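PDB 3MCX: SusD superfamily protein from Bacteroides thetaiotaomicron, which is of unknown function but, as a SusD family member of the outer membrane, probably binds glycans at the cell surface for uptake. Local coordinates for residues A[90-95]-A[153-158]; A[132-137]-A[174-179]; A[149-154]-A[170-175]. All coordinates share one frame; numbering follows the deposited sequence.

In the fold
Interactions 1 and 3 use the loop between helix 115-140 and helix 172-186, and interaction 2 packs those two helices on each other. Interaction 2 is the core: the helices run antiparallel and meet through apolar and aromatic side chains, with no hydrogen bond between the segments. Interaction 3 shares Gln-174 and Cys-175 with it, but mostly main-chain hydrogen bonds, with one N-H to a cysteine sulphur, tie the loop to the start of helix 172-186 in a partly buried setting. Interaction 1 carries the same loop from Gly-153 and Val-154 to helix 81-106, where a tyrosine hydroxyl makes the one cross-segment hydrogen bond of a buried contact. Val-154 touches Leu-133, Cys-175 and Tyr-92, thereby joining all three.

Interaction 1. Residues A[90-95]-A[153-158]; sequences TVYKVI and GVPIET
Tyr-92 is the first residue of helical segment 90-95 to reach the loop. Its CG lies beside the backbone N (chi1 -88°), and the ring extends outward until its hydroxyl arrives at Val-154 and Pro-155. The OH donates to Pro-155 O at 2.7 Å; this oxygen lies at the ring edge, in the ring plane, and receives the bond on a lone pair in its own carbonyl plane, with a C=O...OH angle of 124°. The same hydroxyl sits 3.2 Å from Pro-155 CD and 3.3 Å from Val-154 CB, so these carbons pack beside the polar tip while Pro-155 O takes its bond, and the proline side chain crosses the tyrosine at about a right angle. The contact thus fixes an irregular loop between helices 115-140 and 172-186 onto helix 81-106 of this largely helical SusD-family fold. One turn further on, Ile-95, with CG2 anti to the backbone N, packs that methyl 3.8 Å from Glu-157 O, a carbonyl hydrogen-bonded by Asn-99 ND2 of the same helix. Ile-95 CG2 also lies 4.2 Å from Glu-157 CB, while the carboxylate OE1 makes a weak bond to Ser-161 OG.

Interaction 2. Residues A[132-137]-A[174-179]; sequences SLFNLT and QCYEQV. With ZN (zinc ion), chain B.
An antiparallel helix pair forms this buried contact: the axes of segments 132-137 and 174-179 approach to 9.0 Å with their directions 156° apart. Leu-133, with CG anti to its backbone N (chi1 177°), sends its two methyls to different places. Leu-133 CD2 lies 3.5 Å from Cys-175 O and also meets Gln-178 CB, whereas CD1 faces Cys-175 SG; its CG packs on Val-179 CG2. That valine methyl also comes to 3.5 Å from Phe-134 N, filling the angle between Leu-133 and Phe-134. The Phe-134 ring turns an edge toward the face of Tyr-176 in an offset edge-to-face stack, with centroids 5.6 Å apart and planes at 86°; Phe-134 CE1 approaches Tyr-176 CE2 to 3.6 Å. Tyr-144 adds a second edge-to-face partner for Tyr-176, and the side chain of Val-211 on helix 201-214 touches both residues of the pair. At the other end Thr-137 presents its hydroxyl and methyl to Cys-175, with OG1 only 3.2 Å from Cys-175 CB. This hydroxyl donates back within its helix to Leu-133 O at 2.8 Å, from above the carbonyl plane; the same oxygen takes Thr-137 N, so two donors grip it. Turned away from the interface, Glu-177 extends to bind zinc through OE1 at 1.9 Å, and a water is also on the metal. Close antiparallel packing of successive helices of this kind is consistent with the TPR-like helical scaffold of the SusD family.

Interaction 3. Residues A[149-154]-A[170-175]; sequences GASLGV and STVAQC
Thr-171 and Gln-174 face each other across the first turn of helix 172-186 as a capping box, and segment 149-154 is bonded along its start. Thr-171 OG1, in the crowded position between backbone N and carbonyl carbon (chi1 70°), accepts from Gln-174 N at 3.0 Å; Gln-174, extended at chi2 (174°), brings OE1 to Thr-171 N, which binds on an in-plane lone pair. Thr-171 CG2 lies 3.6 Å from Ala-150 O. An alanine here would remove both the hydroxyl cap and this methyl, and would probably loosen the helix start on the loop. Val-172 directs CG2 at the carbonyls of Ser-151 and Leu-152, while its N donates to Ser-151 O at 2.8 Å, nearly along the C=O axis. Ala-173 N reaches Gly-149 O at 2.9 Å, so the loop satisfies two early helix N-H groups. Gly-149, at positive phi, lies with its CA against Val-172 CG1 and Ala-173 CB. Leu-152 and Thr-171 make a single beta bridge, flanked by Gly-153 N to Ser-170 O at 2.7 Å. Ser-170 N bonds Val-154 O from well above the carbonyl plane. The Cys-175 sulphur, SG, accepts a straight N-H from Val-154 N at 3.6 Å.

Interaction 1. Residues A[90-95]-A[153-158]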
ATOM      1  N   THR A  90      14.525  -6.247  -3.903  1.00  6.09           N
ATOM      2  CA  THR A  90      14.435  -5.920  -2.477  1.00  6.41           C
ATOM      3  C   THR A  90      13.365  -6.763  -1.809  1.00  5.88           C
ATOM      4  O   THR A  90      13.571  -7.244  -0.679  1.00  6.15           O
ATOM      5  CB  THR A  90      14.212  -4.413  -2.266  1.00  7.07           C
ATOM      6  OG1 THR A  90      15.247  -3.690  -2.964  1.00  7.78           O
ATOM      7  CG2 THR A  90      14.192  -4.034  -0.774  1.00  7.98           C
ATOM      8  N   VAL A  91      12.192  -6.921  -2.450  1.00  6.20           N
ATOM      9  CA  VAL A  91      11.139  -7.739  -1.850  1.00  6.40           C
ATOM     10  C   VAL A  91      11.555  -9.197  -1.810  1.00  6.57           C
ATOM     11  O   VAL A  91      11.319  -9.888  -0.810  1.00  6.27           O
ATOM     12  CB  VAL A  91       9.760  -7.487  -2.483  1.00  6.55           C
ATOM     13  CG1 VAL A  91       8.728  -8.390  -1.811  1.00  7.30           C
ATOM     14  CG2 VAL A  91       9.362  -6.021  -2.302  1.00  7.42           C
ATOM     15  N   TYR A  92      12.231  -9.680  -2.850  1.00  5.56           N
ATOM     16  CA  TYR A  92      12.738 -11.056  -2.803  1.00  5.48           C
ATOM     17  C   TYR A  92      13.787 -11.246  -1.701  1.00  6.42           C
ATOM     18  O   TYR A  92      13.906 -12.308  -1.124  1.00  6.44           O
ATOM     19  CB  TYR A  92      13.242 -11.539  -4.176  1.00  5.38           C
ATOM     20  CG  TYR A  92      12.134 -12.137  -4.990  1.00  5.51           C
ATOM     21  CD1 TYR A  92      11.565 -13.326  -4.602  1.00  6.60           C
ATOM     22  CD2 TYR A  92      11.615 -11.475  -6.111  1.00  6.85           C
ATOM     23  CE1 TYR A  92      10.518 -13.865  -5.312  1.00  6.38           C
ATOM     24  CE2 TYR A  92      10.575 -12.000  -6.815  1.00  6.47           C
ATOM     25  CZ  TYR A  92      10.019 -13.200  -6.411  1.00  8.84           C
ATOM     26  OH  TYR A  92       8.928 -13.692  -7.096  1.00  7.25           O
ATOM     27  N   LYS A  93      14.591 -10.217  -1.418  1.00  5.92           N
ATOM     28  CA  LYS A  93      15.544 -10.304  -0.311  1.00  6.25           C
ATOM     29  C   LYS A  93      14.793 -10.494   1.009  1.00  6.09           C
ATOM     30  O   LYS A  93      15.201 -11.310   1.832  1.00  5.90           O
ATOM     31  CB  LYS A  93      16.442  -9.055  -0.251  1.00  7.59           C
ATOM     32  CG  LYS A  93      17.588  -9.149   0.756  1.00  8.64           C
ATOM     33  CD  LYS A  93      18.469  -7.881   0.568  1.00 13.93           C
ATOM     34  CE  LYS A  93      19.585  -7.757   1.593  1.00 18.82           C
ATOM     35  NZ  LYS A  93      20.227  -6.394   1.397  1.00 24.18           N
ATOM     36  N   VAL A  94      13.718  -9.726   1.208  1.00  5.68           N
ATOM     37  CA  VAL A  94      12.908  -9.902   2.405  1.00  6.38           C
ATOM     38  C   VAL A  94      12.350 -11.332   2.441  1.00  6.05           C
ATOM     39  O   VAL A  94      12.406 -11.982   3.488  1.00  6.94           O
ATOM     40  CB  VAL A  94      11.781  -8.894   2.504  1.00  6.34           C
ATOM     41  CG1 VAL A  94      10.766  -9.309   3.599  1.00  7.62           C
ATOM     42  CG2 VAL A  94      12.362  -7.490   2.801  1.00  8.41           C
ATOM     43  N   ILE A  95      11.824 -11.837   1.326  1.00  6.27           N
ATOM     44  CA  ILE A  95      11.270 -13.199   1.305  1.00  6.19           C
ATOM     45  C   ILE A  95      12.347 -14.218   1.693  1.00  6.15           C
ATOM     46  O   ILE A  95      12.134 -15.096   2.539  1.00  5.92           O
ATOM     47  CB  ILE A  95      10.658 -13.515  -0.072  1.00  6.43           C
ATOM     48  CG1 ILE A  95       9.358 -12.726  -0.231  1.00  6.90           C
ATOM     49  CG2 ILE A  95      10.454 -15.037  -0.225  1.00  5.52           C
ATOM     50  CD1 ILE A  95       8.777 -12.726  -1.646  1.00  7.80           C
ATOM     51  N   GLY A 153       1.913 -14.710 -12.369  1.00  6.48           N
ATOM     52  CA  GLY A 153       2.266 -13.927 -11.227  1.00  6.54           C
ATOM     53  C   GLY A 153       3.781 -13.822 -11.152  1.00  7.00           C
ATOM     54  O   GLY A 153       4.420 -13.350 -12.107  1.00  8.16           O
ATOM     55  N   VAL A 154       4.363 -14.241 -10.037  1.00  5.86           N
ATOM     56  CA  VAL A 154       5.802 -14.212  -9.842  1.00  5.86           C
ATOM     57  C   VAL A 154       6.285 -15.549  -9.293  1.00  6.47           C
ATOM     58  O   VAL A 154       5.469 -16.416  -8.936  1.00  6.34           O
ATOM     59  CB  VAL A 154       6.214 -13.082  -8.916  1.00  5.26           C
ATOM     60  CG1 VAL A 154       5.772 -11.716  -9.455  1.00  5.89           C
ATOM     61  CG2 VAL A 154       5.638 -13.297  -7.496  1.00  6.80           C
ATOM     62  N   PRO A 155       7.602 -15.762  -9.213  1.00  5.81           N
ATOM     63  CA  PRO A 155       8.089 -16.987  -8.603  1.00  6.04           C
ATOM     64  C   PRO A 155       7.797 -17.079  -7.102  1.00  6.03           C
ATOM     65  O   PRO A 155       7.868 -16.102  -6.359  1.00  7.08           O
ATOM     66  CB  PRO A 155       9.604 -16.947  -8.875  1.00  6.74           C
ATOM     67  CG  PRO A 155       9.708 -16.147 -10.132  1.00  6.91           C
ATOM     68  CD  PRO A 155       8.677 -15.081  -9.957  1.00  6.14           C
ATOM     69  N   ILE A 156       7.459 -18.280  -6.682  1.00  5.53           N
ATOM     70  CA  ILE A 156       7.146 -18.556  -5.293  1.00  6.55           C
ATOM     71  C   ILE A 156       8.293 -19.291  -4.629  1.00  7.73           C
ATOM     72  O   ILE A 156       8.677 -20.415  -5.014  1.00  8.20           O
ATOM     73  CB  ILE A 156       5.845 -19.391  -5.161  1.00  6.66           C
ATOM     74  CG1 ILE A 156       4.681 -18.604  -5.744  1.00  6.88           C
ATOM     75  CG2 ILE A 156       5.576 -19.756  -3.671  1.00  7.07           C
ATOM     76  CD1 ILE A 156       3.361 -19.382  -5.747  1.00  6.74           C
ATOM     77  N   GLU A 157       8.826 -18.648  -3.578  1.00  8.73           N
ATOM     78  CA  GLU A 157       9.847 -19.279  -2.703  1.00 10.32           C
ATOM     79  C   GLU A 157       9.350 -19.460  -1.270  1.00 10.50           C
ATOM     80  O   GLU A 157       9.009 -18.494  -0.608  1.00  9.82           O
ATOM     81  CB  GLU A 157      11.117 -18.429  -2.674  1.00 12.58           C
ATOM     82  CG  GLU A 157      11.779 -18.318  -4.024  1.00 15.17           C
ATOM     83  CD  GLU A 157      13.114 -17.551  -3.991  1.00 22.68           C
ATOM     84  OE1 GLU A 157      13.619 -17.264  -2.872  1.00 23.74           O
ATOM     85  OE2 GLU A 157      13.666 -17.267  -5.083  1.00 24.68           O
ATOM     86  N   THR A 158       9.330 -20.696  -0.786  1.00 11.32           N
ATOM     87  CA  THR A 158       8.889 -20.985   0.590  1.00 12.17           C
ATOM     88  C   THR A 158       9.921 -21.791   1.397  1.00 12.88           C
ATOM     89  O   THR A 158       9.624 -22.321   2.476  1.00 14.77           O
ATOM     90  CB  THR A 158       7.517 -21.685   0.609  1.00 12.90           C
ATOM     91  OG1 THR A 158       7.601 -22.936  -0.073  1.00 15.09           O
ATOM     92  CG2 THR A 158       6.406 -20.793  -0.023  1.00 13.21           C
TER

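Interaction 2. Residues A[132-137]-A[174-179]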
ATOM      1  N   SER A 132       4.871  -9.856   1.388  1.00  6.26           N
ATOM      2  CA  SER A 132       5.871  -9.602   0.366  1.00  6.19           C
ATOM      3  C   SER A 132       5.459 -10.230  -0.978  1.00  6.31           C
ATOM      4  O   SER A 132       5.539  -9.588  -2.013  1.00  7.50           O
ATOM      5  CB  SER A 132       7.229 -10.040   0.860  1.00  7.20           C
ATOM      6  OG  SER A 132       7.659  -9.252   1.979  1.00  7.38           O
ATOM      7  N   LEU A 133       5.018 -11.492  -0.953  1.00  6.13           N
ATOM      8  CA  LEU A 133       4.607 -12.155  -2.189  1.00  6.70           C
ATOM      9  C   LEU A 133       3.395 -11.406  -2.768  1.00  6.97           C
ATOM     10  O   LEU A 133       3.315 -11.216  -3.991  1.00  6.58           O
ATOM     11  CB  LEU A 133       4.286 -13.612  -1.926  1.00  6.28           C
ATOM     12  CG  LEU A 133       3.767 -14.398  -3.144  1.00  6.41           C
ATOM     13  CD1 LEU A 133       4.694 -14.332  -4.356  1.00  7.56           C
ATOM     14  CD2 LEU A 133       3.450 -15.872  -2.764  1.00  7.88           C
ATOM     15  N   PHE A 134       2.451 -10.974  -1.929  1.00  6.69           N
ATOM     16  CA  PHE A 134       1.294 -10.194  -2.376  1.00  7.18           C
ATOM     17  C   PHE A 134       1.739  -8.924  -3.107  1.00  7.45           C
ATOM     18  O   PHE A 134       1.240  -8.601  -4.183  1.00  7.57           O
ATOM     19  CB  PHE A 134       0.414  -9.858  -1.161  1.00  7.05           C
ATOM     20  CG  PHE A 134      -0.788  -9.004  -1.455  1.00  6.44           C
ATOM     21  CD1 PHE A 134      -1.788  -9.445  -2.283  1.00  7.97           C
ATOM     22  CD2 PHE A 134      -0.937  -7.773  -0.852  1.00  7.69           C
ATOM     23  CE1 PHE A 134      -2.920  -8.679  -2.496  1.00  9.02           C
ATOM     24  CE2 PHE A 134      -2.062  -6.994  -1.086  1.00  8.00           C
ATOM     25  CZ  PHE A 134      -3.049  -7.452  -1.883  1.00  8.84           C
ATOM     26  N   ASN A 135       2.672  -8.192  -2.498  1.00  7.51           N
ATOM     27  CA  ASN A 135       3.197  -6.964  -3.097  1.00  7.82           C
ATOM     28  C   ASN A 135       3.812  -7.198  -4.460  1.00  7.14           C
ATOM     29  O   ASN A 135       3.561  -6.446  -5.408  1.00  7.21           O
ATOM     30  CB  ASN A 135       4.186  -6.312  -2.135  1.00  7.11           C
ATOM     31  CG  ASN A 135       3.486  -5.687  -0.923  1.00  7.52           C
ATOM     32  OD1 ASN A 135       2.377  -5.145  -1.045  1.00  7.95           O
ATOM     33  ND2 ASN A 135       4.140  -5.735   0.243  1.00  7.35           N
ATOM     34  N   LEU A 136       4.628  -8.251  -4.594  1.00  6.56           N
ATOM     35  CA  LEU A 136       5.194  -8.571  -5.903  1.00  6.01           C
ATOM     36  C   LEU A 136       4.107  -8.929  -6.934  1.00  6.28           C
ATOM     37  O   LEU A 136       4.174  -8.535  -8.082  1.00  6.75           O
ATOM     38  CB  LEU A 136       6.188  -9.720  -5.801  1.00  6.40           C
ATOM     39  CG  LEU A 136       7.526  -9.349  -5.153  1.00  7.08           C
ATOM     40  CD1 LEU A 136       8.192 -10.592  -4.604  1.00  8.30           C
ATOM     41  CD2 LEU A 136       8.417  -8.630  -6.159  1.00  7.34           C
ATOM     42  N   THR A 137       3.138  -9.726  -6.497  1.00  6.01           N
ATOM     43  CA  THR A 137       2.137 -10.250  -7.381  1.00  6.24           C
ATOM     44  C   THR A 137       1.281  -9.106  -7.939  1.00  6.94           C
ATOM     45  O   THR A 137       0.888  -9.127  -9.104  1.00  6.29           O
ATOM     46  CB  THR A 137       1.274 -11.329  -6.681  1.00  6.43           C
ATOM     47  OG1 THR A 137       2.122 -12.382  -6.223  1.00  7.62           O
ATOM     48  CG2 THR A 137       0.215 -11.882  -7.623  1.00  7.94           C
ATOM     49  N   GLN A 174      -1.999 -18.942  -7.888  1.00  5.29           N
ATOM     50  CA  GLN A 174      -1.091 -19.717  -7.071  1.00  5.16           C
ATOM     51  C   GLN A 174      -0.382 -18.831  -6.059  1.00  6.14           C
ATOM     52  O   GLN A 174      -0.205 -19.193  -4.888  1.00  5.87           O
ATOM     53  CB  GLN A 174      -0.089 -20.434  -7.960  1.00  4.78           C
ATOM     54  CG  GLN A 174      -0.669 -21.640  -8.692  1.00  4.80           C
ATOM     55  CD  GLN A 174       0.292 -22.251  -9.692  1.00  4.78           C
ATOM     56  OE1 GLN A 174       1.067 -21.530 -10.340  1.00  4.71           O
ATOM     57  NE2 GLN A 174       0.241 -23.564  -9.842  1.00  5.07           N
ATOM     58  N   CYS A 175      -0.038 -17.628  -6.498  1.00  6.31           N
ATOM     59  CA  CYS A 175       0.590 -16.663  -5.608  1.00  6.44           C
ATOM     60  C   CYS A 175      -0.363 -16.245  -4.502  1.00  7.02           C
ATOM     61  O   CYS A 175       0.005 -16.243  -3.328  1.00  6.45           O
ATOM     62  CB  CYS A 175       1.103 -15.458  -6.404  1.00  6.95           C
ATOM     63  SG  CYS A 175       2.522 -15.852  -7.444  1.00  6.79           S
ATOM     64  N   TYR A 176      -1.591 -15.875  -4.859  1.00  7.00           N
ATOM     65  CA  TYR A 176      -2.567 -15.515  -3.817  1.00  6.27           C
ATOM     66  C   TYR A 176      -2.834 -16.668  -2.827  1.00  6.40           C
ATOM     67  O   TYR A 176      -2.997 -16.441  -1.633  1.00  6.20           O
ATOM     68  CB  TYR A 176      -3.880 -14.997  -4.413  1.00  6.58           C
ATOM     69  CG  TYR A 176      -3.950 -13.515  -4.724  1.00  7.73           C
ATOM     70  CD1 TYR A 176      -3.399 -12.980  -5.876  1.00  8.60           C
ATOM     71  CD2 TYR A 176      -4.636 -12.664  -3.884  1.00  9.64           C
ATOM     72  CE1 TYR A 176      -3.502 -11.620  -6.165  1.00  8.20           C
ATOM     73  CE2 TYR A 176      -4.744 -11.307  -4.164  1.00  8.80           C
ATOM     74  CZ  TYR A 176      -4.202 -10.803  -5.320  1.00  8.89           C
ATOM     75  OH  TYR A 176      -4.342  -9.454  -5.593  1.00  8.64           O
ATOM     76  N   GLU A 177      -2.890 -17.892  -3.323  1.00  5.58           N
ATOM     77  CA  GLU A 177      -3.067 -19.059  -2.424  1.00  6.37           C
ATOM     78  C   GLU A 177      -1.957 -19.081  -1.383  1.00  6.92           C
ATOM     79  O   GLU A 177      -2.207 -19.306  -0.208  1.00  6.43           O
ATOM     80  CB  GLU A 177      -3.030 -20.361  -3.172  1.00  6.34           C
ATOM     81  CG  GLU A 177      -4.250 -20.677  -3.946  1.00  7.93           C
ATOM     82  CD  GLU A 177      -4.080 -21.994  -4.688  1.00  8.64           C
ATOM     83  OE1 GLU A 177      -2.908 -22.424  -4.933  1.00  8.12           O
ATOM     84  OE2 GLU A 177      -5.127 -22.617  -4.995  1.00  9.85           O
ATOM     85  N   GLN A 178      -0.730 -18.820  -1.816  1.00  6.21           N
ATOM     86  CA  GLN A 178       0.407 -18.850  -0.866  1.00  6.47           C
ATOM     87  C   GLN A 178       0.352 -17.678   0.114  1.00  6.56           C
ATOM     88  O   GLN A 178       0.661 -17.882   1.309  1.00  6.95           O
ATOM     89  CB  GLN A 178       1.737 -18.875  -1.624  1.00  6.83           C
ATOM     90  CG  GLN A 178       2.950 -19.088  -0.748  1.00  7.02           C
ATOM     91  CD  GLN A 178       2.952 -20.431  -0.090  1.00  8.28           C
ATOM     92  OE1 GLN A 178       2.906 -21.471  -0.758  1.00  9.55           O
ATOM     93  NE2 GLN A 178       3.025 -20.438   1.242  1.00 11.67           N
ATOM     94  N   VAL A 179      -0.071 -16.500  -0.376  1.00  6.10           N
ATOM     95  CA  VAL A 179      -0.225 -15.351   0.490  1.00  6.86           C
ATOM     96  C   VAL A 179      -1.224 -15.640   1.604  1.00  6.88           C
ATOM     97  O   VAL A 179      -0.956 -15.414   2.791  1.00  6.61           O
ATOM     98  CB  VAL A 179      -0.712 -14.149  -0.289  1.00  6.72           C
ATOM     99  CG1 VAL A 179      -1.099 -12.991   0.669  1.00  7.52           C
ATOM    100  CG2 VAL A 179       0.364 -13.712  -1.328  1.00  7.47           C
TER
HETATM  101 ZN    ZN B   1      -2.550 -24.100  -5.791  0.80 12.14          ZN
HETATM  102  O   HOH W   1      -0.603 -23.672  -5.827  1.00  8.09           O

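Interaction 3. Residues A[149-154]-A[170-175]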
ATOM      1  N   GLY A 149      -7.157 -15.072 -11.443  1.00  6.19           N
ATOM      2  CA  GLY A 149      -5.722 -15.255 -11.303  1.00  5.63           C
ATOM      3  C   GLY A 149      -5.075 -16.207 -12.274  1.00  6.22           C
ATOM      4  O   GLY A 149      -4.016 -16.771 -11.978  1.00  5.78           O
ATOM      5  N   ALA A 150      -5.671 -16.416 -13.443  1.00  5.40           N
ATOM      6  CA  ALA A 150      -5.136 -17.368 -14.402  1.00  5.61           C
ATOM      7  C   ALA A 150      -3.780 -16.980 -14.990  1.00  6.10           C
ATOM      8  O   ALA A 150      -2.966 -17.861 -15.283  1.00  7.06           O
ATOM      9  CB  ALA A 150      -6.132 -17.620 -15.548  1.00  5.07           C
ATOM     10  N   SER A 151      -3.552 -15.683 -15.141  1.00  6.55           N
ATOM     11  CA  SER A 151      -2.347 -15.189 -15.805  1.00  6.48           C
ATOM     12  C   SER A 151      -1.119 -15.308 -14.886  1.00  6.52           C
ATOM     13  O   SER A 151      -1.248 -15.655 -13.706  1.00  6.21           O
ATOM     14  CB  SER A 151      -2.582 -13.741 -16.237  1.00  6.65           C
ATOM     15  OG  SER A 151      -2.570 -12.868 -15.166  1.00  7.40           O
ATOM     16  N   LEU A 152       0.068 -15.010 -15.418  1.00  6.36           N
ATOM     17  CA  LEU A 152       1.306 -15.194 -14.637  1.00  6.56           C
ATOM     18  C   LEU A 152       1.509 -14.185 -13.526  1.00  6.75           C
ATOM     19  O   LEU A 152       1.313 -12.979 -13.719  1.00  6.41           O
ATOM     20  CB  LEU A 152       2.532 -15.205 -15.561  1.00  6.83           C
ATOM     21  CG  LEU A 152       2.630 -16.365 -16.555  1.00  9.69           C
ATOM     22  CD1 LEU A 152       3.881 -16.200 -17.429  1.00 11.48           C
ATOM     23  CD2 LEU A 152       2.628 -17.722 -15.847  1.00  9.81           C
ATOM     24  N   GLY A 153       1.913 -14.710 -12.369  1.00  6.48           N
ATOM     25  CA  GLY A 153       2.266 -13.927 -11.227  1.00  6.54           C
ATOM     26  C   GLY A 153       3.781 -13.822 -11.152  1.00  7.00           C
ATOM     27  O   GLY A 153       4.420 -13.350 -12.107  1.00  8.16           O
ATOM     28  N   VAL A 154       4.363 -14.241 -10.037  1.00  5.86           N
ATOM     29  CA  VAL A 154       5.802 -14.212  -9.842  1.00  5.86           C
ATOM     30  C   VAL A 154       6.285 -15.549  -9.293  1.00  6.47           C
ATOM     31  O   VAL A 154       5.469 -16.416  -8.936  1.00  6.34           O
ATOM     32  CB  VAL A 154       6.214 -13.082  -8.916  1.00  5.26           C
ATOM     33  CG1 VAL A 154       5.772 -11.716  -9.455  1.00  5.89           C
ATOM     34  CG2 VAL A 154       5.638 -13.297  -7.496  1.00  6.80           C
ATOM     35  N   SER A 170       4.855 -18.539 -11.064  1.00  5.77           N
ATOM     36  CA  SER A 170       3.586 -19.213 -10.742  1.00  5.03           C
ATOM     37  C   SER A 170       2.467 -18.327 -11.249  1.00  5.14           C
ATOM     38  O   SER A 170       2.729 -17.172 -11.612  1.00  6.50           O
ATOM     39  CB  SER A 170       3.498 -19.478  -9.237  1.00  5.33           C
ATOM     40  OG  SER A 170       4.346 -20.560  -8.858  1.00  6.70           O
ATOM     41  N   THR A 171       1.241 -18.840 -11.296  1.00  4.78           N
ATOM     42  CA  THR A 171       0.121 -17.970 -11.686  1.00  4.65           C
ATOM     43  C   THR A 171      -0.232 -17.002 -10.584  1.00  5.55           C
ATOM     44  O   THR A 171       0.110 -17.216  -9.408  1.00  5.07           O
ATOM     45  CB  THR A 171      -1.142 -18.770 -12.063  1.00  4.83           C
ATOM     46  OG1 THR A 171      -1.693 -19.379 -10.869  1.00  5.00           O
ATOM     47  CG2 THR A 171      -0.854 -19.826 -13.139  1.00  4.58           C
ATOM     48  N   VAL A 172      -0.946 -15.934 -10.937  1.00  5.26           N
ATOM     49  CA  VAL A 172      -1.459 -15.017  -9.936  1.00  5.36           C
ATOM     50  C   VAL A 172      -2.269 -15.750  -8.863  1.00  6.00           C
ATOM     51  O   VAL A 172      -2.102 -15.511  -7.669  1.00  6.30           O
ATOM     52  CB  VAL A 172      -2.280 -13.896 -10.620  1.00  6.01           C
ATOM     53  CG1 VAL A 172      -3.065 -13.076  -9.617  1.00  6.68           C
ATOM     54  CG2 VAL A 172      -1.306 -12.953 -11.451  1.00  6.62           C
ATOM     55  N   ALA A 173      -3.116 -16.695  -9.269  1.00  5.34           N
ATOM     56  CA  ALA A 173      -3.918 -17.434  -8.278  1.00  5.03           C
ATOM     57  C   ALA A 173      -3.030 -18.286  -7.352  1.00  5.67           C
ATOM     58  O   ALA A 173      -3.293 -18.351  -6.153  1.00  6.30           O
ATOM     59  CB  ALA A 173      -4.959 -18.307  -8.967  1.00  5.88           C
ATOM     60  N   GLN A 174      -1.999 -18.942  -7.888  1.00  5.29           N
ATOM     61  CA  GLN A 174      -1.091 -19.717  -7.071  1.00  5.16           C
ATOM     62  C   GLN A 174      -0.382 -18.831  -6.059  1.00  6.14           C
ATOM     63  O   GLN A 174      -0.205 -19.193  -4.888  1.00  5.87           O
ATOM     64  CB  GLN A 174      -0.089 -20.434  -7.960  1.00  4.78           C
ATOM     65  CG  GLN A 174      -0.669 -21.640  -8.692  1.00  4.80           C
ATOM     66  CD  GLN A 174       0.292 -22.251  -9.692  1.00  4.78           C
ATOM     67  OE1 GLN A 174       1.067 -21.530 -10.340  1.00  4.71           O
ATOM     68  NE2 GLN A 174       0.241 -23.564  -9.842  1.00  5.07           N
ATOM     69  N   CYS A 175      -0.038 -17.628  -6.498  1.00  6.31           N
ATOM     70  CA  CYS A 175       0.590 -16.663  -5.608  1.00  6.44           C
ATOM     71  C   CYS A 175      -0.363 -16.245  -4.502  1.00  7.02           C
ATOM     72  O   CYS A 175       0.005 -16.243  -3.328  1.00  6.45           O
ATOM     73  CB  CYS A 175       1.103 -15.458  -6.404  1.00  6.95           C
ATOM     74  SG  CYS A 175       2.522 -15.852  -7.444  1.00  6.79           S
TER